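Local coordinates for protein alpha-1,3-glucanase (Paenibacillus glycanilyticus, PDB 6K0P) that hydrolyses alpha-1,3-glucosidic linkages of alpha-1,3-glucan as a member of glycoside hydrolase family 87, at residues E23-S28 with G51-Y56; A46-G51 with Y133-D138; Y63-L68 with G150-I155; V76-V81 with V167-T172; G404-T409 with L439-G444. The protein carries 1 engineered substitution. All coordinates share one frame; numbering follows the deposited sequence. Where two conformers were deposited one is given.

Contact 1: residues E23-S28 with G51-Y56; sequences EAESTS and GRSSVY. With CA (calcium ion), chain J.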
# COMPACT_ATOMS: atom_id res chain seq x y z
N GLU A 23 11.74 -12.07 -5.60
CA GLU A 23 12.77 -11.05 -5.46
C GLU A 23 13.95 -11.37 -6.37
O GLU A 23 14.41 -12.51 -6.44
CB GLU A 23 13.27 -10.98 -4.01
CG GLU A 23 12.20 -10.58 -3.00
CD GLU A 23 11.77 -9.12 -3.11
OE1 GLU A 23 12.40 -8.35 -3.87
OE2 GLU A 23 10.80 -8.75 -2.41
N ALA A 24 14.45 -10.34 -7.07
CA ALA A 24 15.56 -10.55 -7.99
C ALA A 24 16.79 -11.07 -7.26
O ALA A 24 17.50 -11.95 -7.77
CB ALA A 24 15.90 -9.24 -8.69
N GLU A 25 17.04 -10.54 -6.06
CA GLU A 25 18.26 -10.79 -5.30
C GLU A 25 18.28 -12.14 -4.60
O GLU A 25 19.25 -12.42 -3.88
CB GLU A 25 18.47 -9.67 -4.27
CG GLU A 25 17.38 -9.59 -3.19
CD GLU A 25 16.18 -8.72 -3.59
OE1 GLU A 25 15.97 -8.45 -4.80
OE2 GLU A 25 15.45 -8.30 -2.67
N SER A 26 17.25 -12.96 -4.76
CA SER A 26 17.21 -14.24 -4.08
C SER A 26 18.45 -15.05 -4.42
O SER A 26 18.94 -15.03 -5.55
CB SER A 26 15.96 -15.01 -4.51
OG SER A 26 16.06 -16.38 -4.16
N THR A 27 18.99 -15.76 -3.41
CA THR A 27 20.16 -16.60 -3.65
C THR A 27 19.87 -17.74 -4.62
O THR A 27 20.81 -18.38 -5.10
CB THR A 27 20.70 -17.14 -2.32
OG1 THR A 27 19.69 -17.94 -1.69
CG2 THR A 27 21.09 -16.00 -1.40
N SER A 28 18.60 -17.99 -4.92
CA SER A 28 18.20 -18.97 -5.93
C SER A 28 18.37 -18.46 -7.35
O SER A 28 18.15 -19.24 -8.29
CB SER A 28 16.73 -19.34 -5.73
OG SER A 28 16.56 -20.19 -4.61
N GLY A 51 12.41 -5.95 -0.23
CA GLY A 51 13.49 -6.71 0.39
C GLY A 51 14.72 -5.89 0.68
O GLY A 51 15.73 -6.46 1.10
N ARG A 52 14.67 -4.58 0.46
CA ARG A 52 15.81 -3.67 0.61
C ARG A 52 16.98 -4.06 -0.28
O ARG A 52 18.13 -3.72 0.02
CB ARG A 52 16.24 -3.49 2.07
CG ARG A 52 15.06 -3.20 3.00
CD ARG A 52 14.38 -1.85 2.69
NE ARG A 52 13.29 -1.66 3.64
CZ ARG A 52 12.89 -0.48 4.12
NH1 ARG A 52 13.46 0.65 3.74
NH2 ARG A 52 11.90 -0.45 5.00
N SER A 53 16.71 -4.74 -1.40
CA SER A 53 17.78 -5.06 -2.33
C SER A 53 17.23 -5.23 -3.74
O SER A 53 16.06 -5.54 -3.95
CB SER A 53 18.54 -6.32 -1.89
OG SER A 53 19.58 -6.65 -2.80
N SER A 54 18.11 -5.02 -4.71
CA SER A 54 17.84 -5.25 -6.12
C SER A 54 19.11 -5.78 -6.76
O SER A 54 20.18 -5.80 -6.13
CB SER A 54 17.45 -3.95 -6.84
OG SER A 54 16.20 -3.50 -6.40
N VAL A 55 19.00 -6.20 -8.01
CA VAL A 55 20.18 -6.58 -8.80
C VAL A 55 20.35 -5.54 -9.89
O VAL A 55 19.46 -5.34 -10.72
CB VAL A 55 20.08 -7.99 -9.38
CG1 VAL A 55 21.34 -8.29 -10.19
CG2 VAL A 55 19.90 -9.02 -8.27
N TYR A 56 21.50 -4.86 -9.87
CA TYR A 56 21.82 -3.80 -10.81
C TYR A 56 22.48 -4.41 -12.04
O TYR A 56 23.52 -5.07 -11.93
CB TYR A 56 22.80 -2.86 -10.09
CG TYR A 56 23.30 -1.63 -10.82
CD1 TYR A 56 22.43 -0.72 -11.42
CD2 TYR A 56 24.65 -1.34 -10.82
CE1 TYR A 56 22.92 0.44 -12.03
CE2 TYR A 56 25.14 -0.20 -11.42
CZ TYR A 56 24.28 0.68 -12.03
OH TYR A 56 24.80 1.82 -12.61
CA CA J . 14.13 -6.89 -4.27
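Glu25 and Ser53 meet through a shared calcium ion. The carboxylate of Glu25 straddles the metal, OE1 and OE2 each 2.5 Å from it, and the backbone O of Ser53 binds at 2.4 Å. Glu25 OE1 and Ser53 O, both acceptors, consequently lie 3.0 Å apart, a closeness the metal's charge probably makes tolerable. In Glu25 CG takes the crowded position between the backbone N and the carbonyl carbon (chi1 64°), and a bend at chi2 (-88°) turns CD back toward the ion. The folded chain runs beside the Ser53 side chain, Glu25 CB 3.5 Å from Ser53 OG, while that hydroxyl bonds to the backbone O of Leu36. Glu23, likewise bent at chi2, reaches the calcium with OE1 alone, at 2.3 Å. Gly51 suits its place because its phi is positive and a side chain would crowd Glu25 OE2. Away from the metal, the apolar Ala24 CB rests 4.0 Å from Val55 CG2. Ser50 and Asp168 complete seven oxygen ligands. Hard carboxylate and carbonyl oxygens gathered from loops, the end of strand 20-23 and a bulged strand are consistent with a structural calcium site, as in many galactose-binding-like beta-sandwich modules.

Contact 2: residues A46-G51 with Y133-D138; sequences AGEASG and YWLYED. With CA (calcium ion), chain J.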
# COMPACT_ATOMS: atom_id res chain seq x y z
N ALA A 46 18.83 0.61 -2.84
CA ALA A 46 18.59 -0.53 -1.97
C ALA A 46 17.47 -0.23 -0.99
O ALA A 46 16.51 -1.00 -0.86
CB ALA A 46 19.86 -0.92 -1.20
N GLY A 47 17.57 0.92 -0.31
CA GLY A 47 16.60 1.26 0.72
C GLY A 47 15.17 1.29 0.23
O GLY A 47 14.25 1.01 1.01
N GLU A 48 14.95 1.62 -1.04
CA GLU A 48 13.61 1.71 -1.60
C GLU A 48 13.15 0.43 -2.29
O GLU A 48 12.01 0.39 -2.77
CB GLU A 48 13.49 2.89 -2.56
CG GLU A 48 13.63 4.25 -1.86
CD GLU A 48 13.04 5.38 -2.67
OE1 GLU A 48 12.48 5.13 -3.75
OE2 GLU A 48 13.13 6.55 -2.21
N ALA A 49 14.00 -0.57 -2.38
CA ALA A 49 13.65 -1.81 -3.05
C ALA A 49 12.85 -2.73 -2.13
O ALA A 49 12.97 -2.69 -0.90
CB ALA A 49 14.92 -2.55 -3.49
N SER A 50 11.99 -3.54 -2.74
CA SER A 50 11.40 -4.67 -2.03
C SER A 50 12.51 -5.58 -1.50
O SER A 50 13.45 -5.92 -2.22
CB SER A 50 10.51 -5.44 -3.00
OG SER A 50 9.76 -6.45 -2.33
N GLY A 51 12.41 -5.95 -0.23
CA GLY A 51 13.49 -6.71 0.39
C GLY A 51 14.72 -5.89 0.68
O GLY A 51 15.73 -6.46 1.10
N TYR A 133 13.63 10.77 -4.63
CA TYR A 133 13.03 9.67 -3.87
C TYR A 133 12.04 8.97 -4.79
O TYR A 133 11.77 9.42 -5.91
CB TYR A 133 12.29 10.21 -2.64
CG TYR A 133 13.18 10.97 -1.68
CD1 TYR A 133 13.41 12.33 -1.83
CD2 TYR A 133 13.79 10.31 -0.62
CE1 TYR A 133 14.23 13.02 -0.93
CE2 TYR A 133 14.62 11.00 0.28
CZ TYR A 133 14.82 12.34 0.11
OH TYR A 133 15.64 13.02 0.99
N TRP A 134 11.46 7.88 -4.30
CA TRP A 134 10.42 7.15 -5.04
C TRP A 134 10.95 6.72 -6.42
O TRP A 134 10.41 7.06 -7.47
CB TRP A 134 9.12 7.96 -5.17
CG TRP A 134 8.43 8.25 -3.87
CD1 TRP A 134 8.95 8.19 -2.60
CD2 TRP A 134 7.06 8.64 -3.73
NE1 TRP A 134 7.98 8.54 -1.68
CE2 TRP A 134 6.81 8.82 -2.35
CE3 TRP A 134 6.02 8.87 -4.64
CZ2 TRP A 134 5.57 9.21 -1.86
CZ3 TRP A 134 4.78 9.24 -4.15
CH2 TRP A 134 4.56 9.40 -2.78
N LEU A 135 12.04 5.95 -6.37
CA LEU A 135 12.88 5.69 -7.53
C LEU A 135 12.40 4.53 -8.39
O LEU A 135 12.78 4.47 -9.56
CB LEU A 135 14.30 5.38 -7.05
CG LEU A 135 14.93 6.42 -6.13
CD1 LEU A 135 16.19 5.85 -5.49
CD2 LEU A 135 15.26 7.67 -6.93
N TYR A 136 11.59 3.63 -7.84
CA TYR A 136 11.17 2.43 -8.54
C TYR A 136 9.84 2.63 -9.26
O TYR A 136 9.00 3.44 -8.85
CB TYR A 136 11.08 1.24 -7.56
CG TYR A 136 12.45 0.70 -7.25
CD1 TYR A 136 13.04 -0.24 -8.08
CD2 TYR A 136 13.20 1.20 -6.19
CE1 TYR A 136 14.33 -0.70 -7.85
CE2 TYR A 136 14.48 0.73 -5.94
CZ TYR A 136 15.04 -0.22 -6.78
OH TYR A 136 16.32 -0.69 -6.56
N GLU A 137 9.68 1.90 -10.36
CA GLU A 137 8.40 1.84 -11.06
C GLU A 137 8.30 0.48 -11.74
O GLU A 137 9.18 -0.38 -11.60
CB GLU A 137 8.23 3.02 -12.02
CG GLU A 137 7.17 4.03 -11.58
CD GLU A 137 5.76 3.47 -11.66
OE1 GLU A 137 4.87 3.96 -10.93
OE2 GLU A 137 5.53 2.55 -12.47
N ASP A 138 7.20 0.27 -12.47
CA ASP A 138 6.85 -1.06 -12.94
C ASP A 138 6.70 -1.09 -14.45
O ASP A 138 6.28 -0.11 -15.08
CB ASP A 138 5.51 -1.52 -12.35
CG ASP A 138 5.56 -1.76 -10.85
OD1 ASP A 138 6.65 -1.66 -10.22
OD2 ASP A 138 4.47 -2.05 -10.30
CA CA J . 14.13 -6.89 -4.27
O HOH W 1 10.52 3.51 -4.67
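A buried glutamate held by backbone N-H groups, with no cation in the contact to pair with it, is the striking feature here: the carboxylate of Glu48 faces the consecutive amides of Trp134 and Leu135. Leu135 N donates to Glu48 OE1 at 2.8 Å in a nearly straight bond (165°), approaching from the syn side and slightly out of the carboxylate plane. Trp134 N gives its proton to the syn lone pair of Glu48 OE2, at 3.0 Å. The backbone of Trp134 lies in the left-handed helical region (positive phi and psi), which probably helps to bring the two N-H groups to the same carboxylate. A water donates to Glu48 OE1 at 2.7 Å and accepts a weak bond from Tyr136 N, and the backbone N of Gly43 supplies a further donor to OE2. Four donors thus grip the group, and their dipoles would probably stabilise its negative charge. Glutamate fits because its chain, extended beyond CG (chi2 -160°), spans from the turn to Tyr133-Asp138. OE2 also lies near the edge of the Tyr133 ring. Further along, the Tyr136 ring comes obliquely to the backbone, CE2 3.8 Å from Ala49 N. The small methyl of Ala49 lets the ring close in, CB to Tyr136 CZ 4.0 Å, while Tyr136 OH bonds to Tyr45 O. Glu48 occupies the third place of a type I turn from Ala46 to Ala49, and Ser50 O follows at once as a calcium ligand: a calcium-binding loop of the galactose-binding-like domain, fastened to the approach to strand 137-143.

Contact 3: residues Y63-L68 with G150-I155; sequences YVEFTL and GTKIKI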
# COMPACT_ATOMS: atom_id res chain seq x y z
N TYR A 63 22.47 -10.07 -16.51
CA TYR A 63 21.16 -10.68 -16.39
C TYR A 63 20.90 -11.06 -14.94
O TYR A 63 21.83 -11.17 -14.13
CB TYR A 63 21.06 -11.96 -17.24
CG TYR A 63 21.95 -13.06 -16.73
CD1 TYR A 63 23.27 -13.16 -17.15
CD2 TYR A 63 21.50 -13.98 -15.79
CE1 TYR A 63 24.11 -14.15 -16.66
CE2 TYR A 63 22.33 -14.97 -15.29
CZ TYR A 63 23.64 -15.04 -15.72
OH TYR A 63 24.46 -16.03 -15.23
N VAL A 64 19.64 -11.30 -14.62
CA VAL A 64 19.26 -12.03 -13.42
C VAL A 64 18.27 -13.10 -13.84
O VAL A 64 17.36 -12.83 -14.64
CB VAL A 64 18.70 -11.11 -12.31
CG1 VAL A 64 17.65 -10.16 -12.87
CG2 VAL A 64 18.15 -11.95 -11.16
N GLU A 65 18.48 -14.33 -13.36
CA GLU A 65 17.71 -15.48 -13.82
C GLU A 65 16.74 -15.90 -12.72
O GLU A 65 17.16 -16.36 -11.65
CB GLU A 65 18.66 -16.63 -14.15
CG GLU A 65 17.97 -17.87 -14.70
CD GLU A 65 18.96 -18.96 -15.03
OE1 GLU A 65 19.55 -19.54 -14.09
OE2 GLU A 65 19.16 -19.22 -16.23
N PHE A 66 15.44 -15.76 -12.99
CA PHE A 66 14.39 -16.25 -12.11
C PHE A 66 13.97 -17.65 -12.54
O PHE A 66 14.19 -18.06 -13.68
CB PHE A 66 13.14 -15.35 -12.21
CG PHE A 66 13.35 -13.94 -11.76
CD1 PHE A 66 13.87 -12.99 -12.62
CD2 PHE A 66 12.99 -13.54 -10.47
CE1 PHE A 66 14.05 -11.67 -12.21
CE2 PHE A 66 13.17 -12.23 -10.06
CZ PHE A 66 13.69 -11.30 -10.93
N THR A 67 13.34 -18.37 -11.62
CA THR A 67 12.75 -19.67 -11.92
C THR A 67 11.29 -19.64 -11.51
O THR A 67 10.97 -19.37 -10.35
CB THR A 67 13.49 -20.80 -11.20
OG1 THR A 67 14.87 -20.79 -11.58
CG2 THR A 67 12.88 -22.15 -11.57
N LEU A 68 10.40 -19.92 -12.46
CA LEU A 68 8.98 -19.89 -12.12
C LEU A 68 8.65 -20.97 -11.10
O LEU A 68 9.12 -22.10 -11.18
CB LEU A 68 8.14 -20.12 -13.38
CG LEU A 68 8.18 -19.05 -14.47
CD1 LEU A 68 7.17 -19.40 -15.55
CD2 LEU A 68 7.88 -17.69 -13.89
N GLY A 150 9.14 -24.00 -13.16
CA GLY A 150 10.46 -24.50 -13.49
C GLY A 150 11.12 -23.82 -14.68
O GLY A 150 12.33 -24.00 -14.88
N THR A 151 10.37 -23.06 -15.47
CA THR A 151 10.98 -22.31 -16.56
C THR A 151 11.95 -21.28 -16.00
O THR A 151 11.66 -20.62 -14.99
CB THR A 151 9.89 -21.57 -17.35
OG1 THR A 151 8.94 -22.50 -17.87
CG2 THR A 151 10.48 -20.77 -18.50
N LYS A 152 13.11 -21.14 -16.65
CA LYS A 152 14.05 -20.07 -16.33
C LYS A 152 13.62 -18.81 -17.07
O LYS A 152 13.64 -18.77 -18.30
CB LYS A 152 15.47 -20.45 -16.76
CG LYS A 152 16.08 -21.62 -16.01
CD LYS A 152 16.00 -21.44 -14.51
CE LYS A 152 17.00 -22.36 -13.80
NZ LYS A 152 16.50 -22.79 -12.47
N ILE A 153 13.23 -17.78 -16.32
CA ILE A 153 12.85 -16.49 -16.88
C ILE A 153 13.98 -15.53 -16.56
O ILE A 153 14.20 -15.17 -15.40
CB ILE A 153 11.51 -15.99 -16.32
CG1 ILE A 153 10.37 -16.94 -16.73
CG2 ILE A 153 11.24 -14.56 -16.80
CD1 ILE A 153 10.10 -16.99 -18.23
N LYS A 154 14.73 -15.15 -17.59
CA LYS A 154 15.91 -14.32 -17.42
C LYS A 154 15.58 -12.90 -17.85
O LYS A 154 14.99 -12.69 -18.92
CB LYS A 154 17.06 -14.91 -18.24
CG LYS A 154 18.35 -14.13 -18.18
CD LYS A 154 19.50 -14.92 -18.83
CE LYS A 154 19.23 -15.22 -20.29
NZ LYS A 154 20.53 -15.47 -20.99
N ILE A 155 15.92 -11.92 -17.01
CA ILE A 155 15.85 -10.51 -17.36
C ILE A 155 17.26 -10.11 -17.71
O ILE A 155 18.17 -10.24 -16.88
CB ILE A 155 15.33 -9.68 -16.18
CG1 ILE A 155 13.98 -10.20 -15.70
CG2 ILE A 155 15.24 -8.20 -16.57
CD1 ILE A 155 12.88 -10.18 -16.77
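Lys152 NZ donates to Thr67 OG1 at 2.7 Å, reaching between neighbouring strands. A bend at chi2 (-52°) swings Lys152 CD to within 3.2 Å of the same hydroxyl. The lysine methylenes also cross Glu65, whose OE1 stays 4.7 Å from Lys152 NZ: opposite charges, near but not in contact. An alanine in place of Lys152 would probably leave Thr67 OG1 without this donor and take away the nearer of the two lysine charges beside Glu65. Tyr63 and Lys154 share this face, Lys154 CD 3.7 Å from Tyr63 CG, while Lys154 NZ bonds to Gln156. The opposite face is apolar: Phe66 CE1 meets Ile155 CG1 at 3.8 Å, and the carbonyl O of Ile153 sits in plane at the edge of the phenyl ring. Leu68 CG packs 3.8 Å from Ile153 CG1, and Leu170 of strand 165-173 touches Phe66 and Ile153. Antiparallel backbone bonds pair Val64 with Ile155 and Phe66 with Ile153; beyond them Gly150 N bonds to Leu68 O, with a positive phi that suits glycine. The chemistry divides the pair into a partly exposed face of polar and charged side chains and a branched or aromatic inner face buried against the facing sheet of the sandwich.

Contact 4: residues V76-V81 with V167-T172; sequences VLRNAV and VDLLET. With CA (calcium ion), chain J.
The guanidinium of Arg78 receives Asp168 OD2 at its edge, in its plane, NH1 to OD2 2.8 Å with a fairly straight N-H (158°). The carboxylate plane is turned 60° from the guanidinium, and OD2 is met almost head-on to its C-O bond. OD2 also accepts from Ser50 N. The other oxygen, Asp168 OD1, binds calcium at 2.3 Å, and the backbone O of Asp168 at 2.6 Å. Arginine reaches here because its chain is extended from CG to NE, and NH1 also bonds to Glu48 O. A classic beta bulge sets Asp168 and Leu169 both opposite Arg78, with Asp168 N bonding to Arg78 O at 2.9 Å, and the two charged side chains lie side by side. A leucine in place of Arg78 would probably leave Asp168 OD2 without its cationic mate, and Glu48 O without this donor. Val76 CB packs 3.6 Å from Glu171 CD, whose OE2 pairs with Lys326 and Arg350. On the opposite face Leu77 CD1 meets Val167 CG1 at 3.7 Å, the side chains crossing at about a right angle. The negative charge of Asp168 is thus probably shared between metal and arginine, consistent with Arg78 being a second-shell residue that helps to position a calcium ligand.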
# COMPACT_ATOMS: atom_id res chain seq x y z
N VAL A 76 5.26 -8.67 -14.32
CA VAL A 76 5.46 -7.28 -13.92
C VAL A 76 6.87 -7.15 -13.35
O VAL A 76 7.22 -7.87 -12.39
CB VAL A 76 4.40 -6.77 -12.93
CG1 VAL A 76 4.68 -5.30 -12.58
CG2 VAL A 76 2.99 -6.91 -13.53
N LEU A 77 7.67 -6.27 -13.93
CA LEU A 77 9.04 -6.04 -13.49
C LEU A 77 9.11 -4.72 -12.73
O LEU A 77 8.94 -3.65 -13.32
CB LEU A 77 9.97 -5.99 -14.71
CG LEU A 77 11.46 -5.96 -14.38
CD1 LEU A 77 11.92 -7.37 -13.95
CD2 LEU A 77 12.22 -5.47 -15.59
N ARG A 78 9.36 -4.79 -11.42
CA ARG A 78 9.63 -3.58 -10.65
C ARG A 78 11.11 -3.26 -10.79
O ARG A 78 11.96 -4.12 -10.53
CB ARG A 78 9.26 -3.73 -9.17
CG ARG A 78 9.32 -2.41 -8.39
CD ARG A 78 8.80 -2.57 -6.97
NE ARG A 78 8.38 -1.30 -6.37
CZ ARG A 78 9.07 -0.63 -5.43
NH1 ARG A 78 10.24 -1.08 -4.99
NH2 ARG A 78 8.57 0.50 -4.94
N ASN A 79 11.40 -2.03 -11.20
CA ASN A 79 12.73 -1.67 -11.65
C ASN A 79 12.96 -0.19 -11.42
O ASN A 79 12.02 0.58 -11.21
CB ASN A 79 12.90 -2.00 -13.14
CG ASN A 79 12.09 -1.08 -14.03
OD1 ASN A 79 12.56 -0.01 -14.43
ND2 ASN A 79 10.85 -1.48 -14.32
N ALA A 80 14.23 0.21 -11.48
CA ALA A 80 14.58 1.63 -11.49
C ALA A 80 15.49 1.90 -12.67
O ALA A 80 16.47 1.16 -12.89
CB ALA A 80 15.26 2.06 -10.18
N VAL A 81 15.18 2.94 -13.43
CA VAL A 81 16.02 3.41 -14.53
C VAL A 81 16.33 4.88 -14.29
O VAL A 81 15.83 5.48 -13.34
CB VAL A 81 15.36 3.18 -15.90
CG1 VAL A 81 15.17 1.69 -16.14
CG2 VAL A 81 14.02 3.91 -16.02
N VAL A 167 16.93 -4.18 -11.04
CA VAL A 167 15.82 -5.14 -11.10
C VAL A 167 15.49 -5.54 -9.67
O VAL A 167 16.31 -6.16 -8.98
CB VAL A 167 16.17 -6.36 -11.95
CG1 VAL A 167 15.02 -7.35 -11.95
CG2 VAL A 167 16.54 -5.94 -13.36
N ASP A 168 14.29 -5.18 -9.21
CA ASP A 168 13.91 -5.35 -7.81
C ASP A 168 13.17 -6.67 -7.58
O ASP A 168 13.57 -7.47 -6.72
CB ASP A 168 13.05 -4.15 -7.39
CG ASP A 168 12.61 -4.21 -5.94
OD1 ASP A 168 13.11 -5.09 -5.21
OD2 ASP A 168 11.79 -3.38 -5.53
N LEU A 169 12.09 -6.89 -8.32
CA LEU A 169 11.28 -8.09 -8.18
C LEU A 169 10.57 -8.33 -9.50
O LEU A 169 10.48 -7.44 -10.36
CB LEU A 169 10.27 -7.99 -7.03
CG LEU A 169 9.17 -6.90 -7.09
CD1 LEU A 169 8.01 -7.27 -8.04
CD2 LEU A 169 8.59 -6.63 -5.71
N LEU A 170 10.02 -9.53 -9.63
CA LEU A 170 9.21 -9.93 -10.77
C LEU A 170 7.91 -10.52 -10.25
O LEU A 170 7.94 -11.43 -9.41
CB LEU A 170 9.97 -10.98 -11.59
CG LEU A 170 9.34 -11.49 -12.89
CD1 LEU A 170 9.39 -10.38 -13.93
CD2 LEU A 170 10.08 -12.74 -13.37
N GLU A 171 6.77 -10.00 -10.73
CA GLU A 171 5.49 -10.68 -10.57
C GLU A 171 5.35 -11.64 -11.73
O GLU A 171 5.67 -11.29 -12.87
CB GLU A 171 4.31 -9.72 -10.67
CG GLU A 171 4.20 -8.68 -9.61
CD GLU A 171 2.98 -7.79 -9.82
OE1 GLU A 171 1.99 -8.24 -10.42
OE2 GLU A 171 3.01 -6.63 -9.38
N THR A 172 4.84 -12.84 -11.46
CA THR A 172 4.48 -13.78 -12.51
C THR A 172 3.03 -14.20 -12.34
O THR A 172 2.55 -14.35 -11.22
CB THR A 172 5.42 -15.01 -12.54
OG1 THR A 172 5.10 -15.90 -11.46
CG2 THR A 172 6.87 -14.56 -12.41
CA CA J . 14.13 -6.89 -4.27

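Contact 5: residues G404-T409 with L439-G444; sequences GADTLT and LDRTGG
Asp406 and Arg441 lie side by side and point the same way, the carboxylate turned 36° from the guanidinium plane. Arg441 grips side-on with two nitrogens: NE donates to Asp406 OD1 at 2.8 Å, and NH2 to Asp406 OD2 at 2.9 Å in an almost straight bond (175°). Each oxygen is met on its syn side, somewhat out of the carboxylate plane. Arg441 bends at chi3 (-54°), bringing NE round to the acid, and both residues have positive phi, which probably helps to turn the two side chains out together. The acid has further partners: Arg52 NE makes a second salt bridge to OD1 and Gly51 N bonds to OD2, so two arginines and an amide would probably keep it ionised. Next, Thr407 OG1 turns back to Leu439-Gly444, 2.9 Å from Gly443 O, although Tyr410 O is also within reach of its proton. Thr442 CG2 lies against the backbone of Gly404-Thr409, 3.8 Å from Gly404 O. At Gly404 a side chain would press on Leu439 CD2, and at Gly443 and Gly444 the backbone angles by themselves call for glycine. Earlier, the strands run parallel: Asp440 N bonds to Gly404 O at 2.9 Å and Asp406 N to Asp440 O at 3.0 Å, with Ala405 CB 3.9 Å from Asp440 CB. Parallel pairing of strands from successive coils is the hallmark of the right-handed parallel beta-helix, as in pectate-lyase-like proteins; here the end of the paired strands also meets the calcium-bearing domain through Gly51 and Arg52.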
# COMPACT_ATOMS: atom_id res chain seq x y z
N GLY A 404 2.53 -6.68 5.85
CA GLY A 404 3.09 -5.38 5.53
C GLY A 404 4.60 -5.44 5.48
O GLY A 404 5.22 -6.16 6.27
N ALA A 405 5.19 -4.68 4.56
CA ALA A 405 6.64 -4.76 4.42
C ALA A 405 7.21 -3.51 3.76
O ALA A 405 6.56 -2.89 2.91
CB ALA A 405 7.09 -6.01 3.65
N ASP A 406 8.44 -3.18 4.15
CA ASP A 406 9.27 -2.21 3.44
C ASP A 406 8.62 -0.82 3.37
O ASP A 406 8.33 -0.28 2.30
CB ASP A 406 9.68 -2.75 2.06
CG ASP A 406 10.61 -3.93 2.18
OD1 ASP A 406 11.55 -3.85 3.01
OD2 ASP A 406 10.39 -4.95 1.48
N THR A 407 8.39 -0.26 4.55
CA THR A 407 7.93 1.12 4.68
C THR A 407 9.12 2.07 4.62
O THR A 407 10.16 1.83 5.25
CB THR A 407 7.26 1.29 6.04
OG1 THR A 407 8.12 0.74 7.03
CG2 THR A 407 5.93 0.54 6.06
N LEU A 408 8.97 3.17 3.88
CA LEU A 408 10.07 4.13 3.79
C LEU A 408 10.20 5.02 5.02
O LEU A 408 11.33 5.38 5.38
CB LEU A 408 9.96 4.98 2.53
CG LEU A 408 10.18 4.22 1.22
CD1 LEU A 408 10.30 5.21 0.07
CD2 LEU A 408 11.41 3.31 1.29
N THR A 409 9.09 5.43 5.66
CA THR A 409 9.15 6.49 6.67
C THR A 409 8.37 6.24 7.96
O THR A 409 8.40 7.12 8.83
CB THR A 409 8.66 7.84 6.11
OG1 THR A 409 7.26 7.73 5.83
CG2 THR A 409 9.41 8.24 4.86
N LEU A 439 4.92 -8.38 9.66
CA LEU A 439 5.45 -7.07 9.30
C LEU A 439 6.96 -7.22 9.13
O LEU A 439 7.67 -7.47 10.10
CB LEU A 439 5.13 -6.03 10.37
CG LEU A 439 3.65 -5.84 10.70
CD1 LEU A 439 3.49 -4.93 11.91
CD2 LEU A 439 2.88 -5.27 9.51
N ASP A 440 7.43 -7.06 7.89
CA ASP A 440 8.84 -7.27 7.55
C ASP A 440 9.48 -5.93 7.23
O ASP A 440 9.03 -5.22 6.32
CB ASP A 440 8.97 -8.18 6.33
CG ASP A 440 8.59 -9.62 6.61
OD1 ASP A 440 8.43 -9.96 7.80
OD2 ASP A 440 8.46 -10.40 5.64
N ARG A 441 10.53 -5.58 7.97
CA ARG A 441 11.31 -4.39 7.65
C ARG A 441 10.43 -3.13 7.63
O ARG A 441 10.48 -2.33 6.68
CB ARG A 441 12.11 -4.56 6.35
CG ARG A 441 13.09 -5.74 6.36
CD ARG A 441 13.69 -6.04 4.97
NE ARG A 441 12.63 -6.23 3.99
CZ ARG A 441 11.98 -7.37 3.78
NH1 ARG A 441 12.31 -8.47 4.46
NH2 ARG A 441 11.00 -7.42 2.90
N THR A 442 9.63 -2.96 8.67
CA THR A 442 8.75 -1.80 8.81
C THR A 442 9.25 -0.84 9.89
O THR A 442 10.09 -1.18 10.73
CB THR A 442 7.29 -2.20 9.06
OG1 THR A 442 7.19 -2.87 10.33
CG2 THR A 442 6.80 -3.13 7.95
N GLY A 443 8.72 0.38 9.84
CA GLY A 443 9.27 1.50 10.58
C GLY A 443 10.02 2.45 9.67
O GLY A 443 10.12 2.25 8.45
N GLY A 444 10.58 3.50 10.27
CA GLY A 444 11.30 4.49 9.51
C GLY A 444 11.43 5.79 10.29
O GLY A 444 11.10 5.86 11.47

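From the N terminus, contact 1 closes the shortest loop, joining the turn after strand 20-23 to the start of strand 55-57. Contact 2 crosses it, sharing Gly51, and ties the calcium loop to the approach to strand 137-143. Contacts 3 and 4 open later and end later still, so contacts 2, 3 and 4 cross one another; contact 3 pairs strands in one sheet and contact 4 in the facing one. Contacts 1, 2 and 4 meet at the calcium ion, and contact 3 packs against contacts 1 and 4. Contact 5 follows in series within the beta-helix, touching contacts 1 and 2 where the two domains meet.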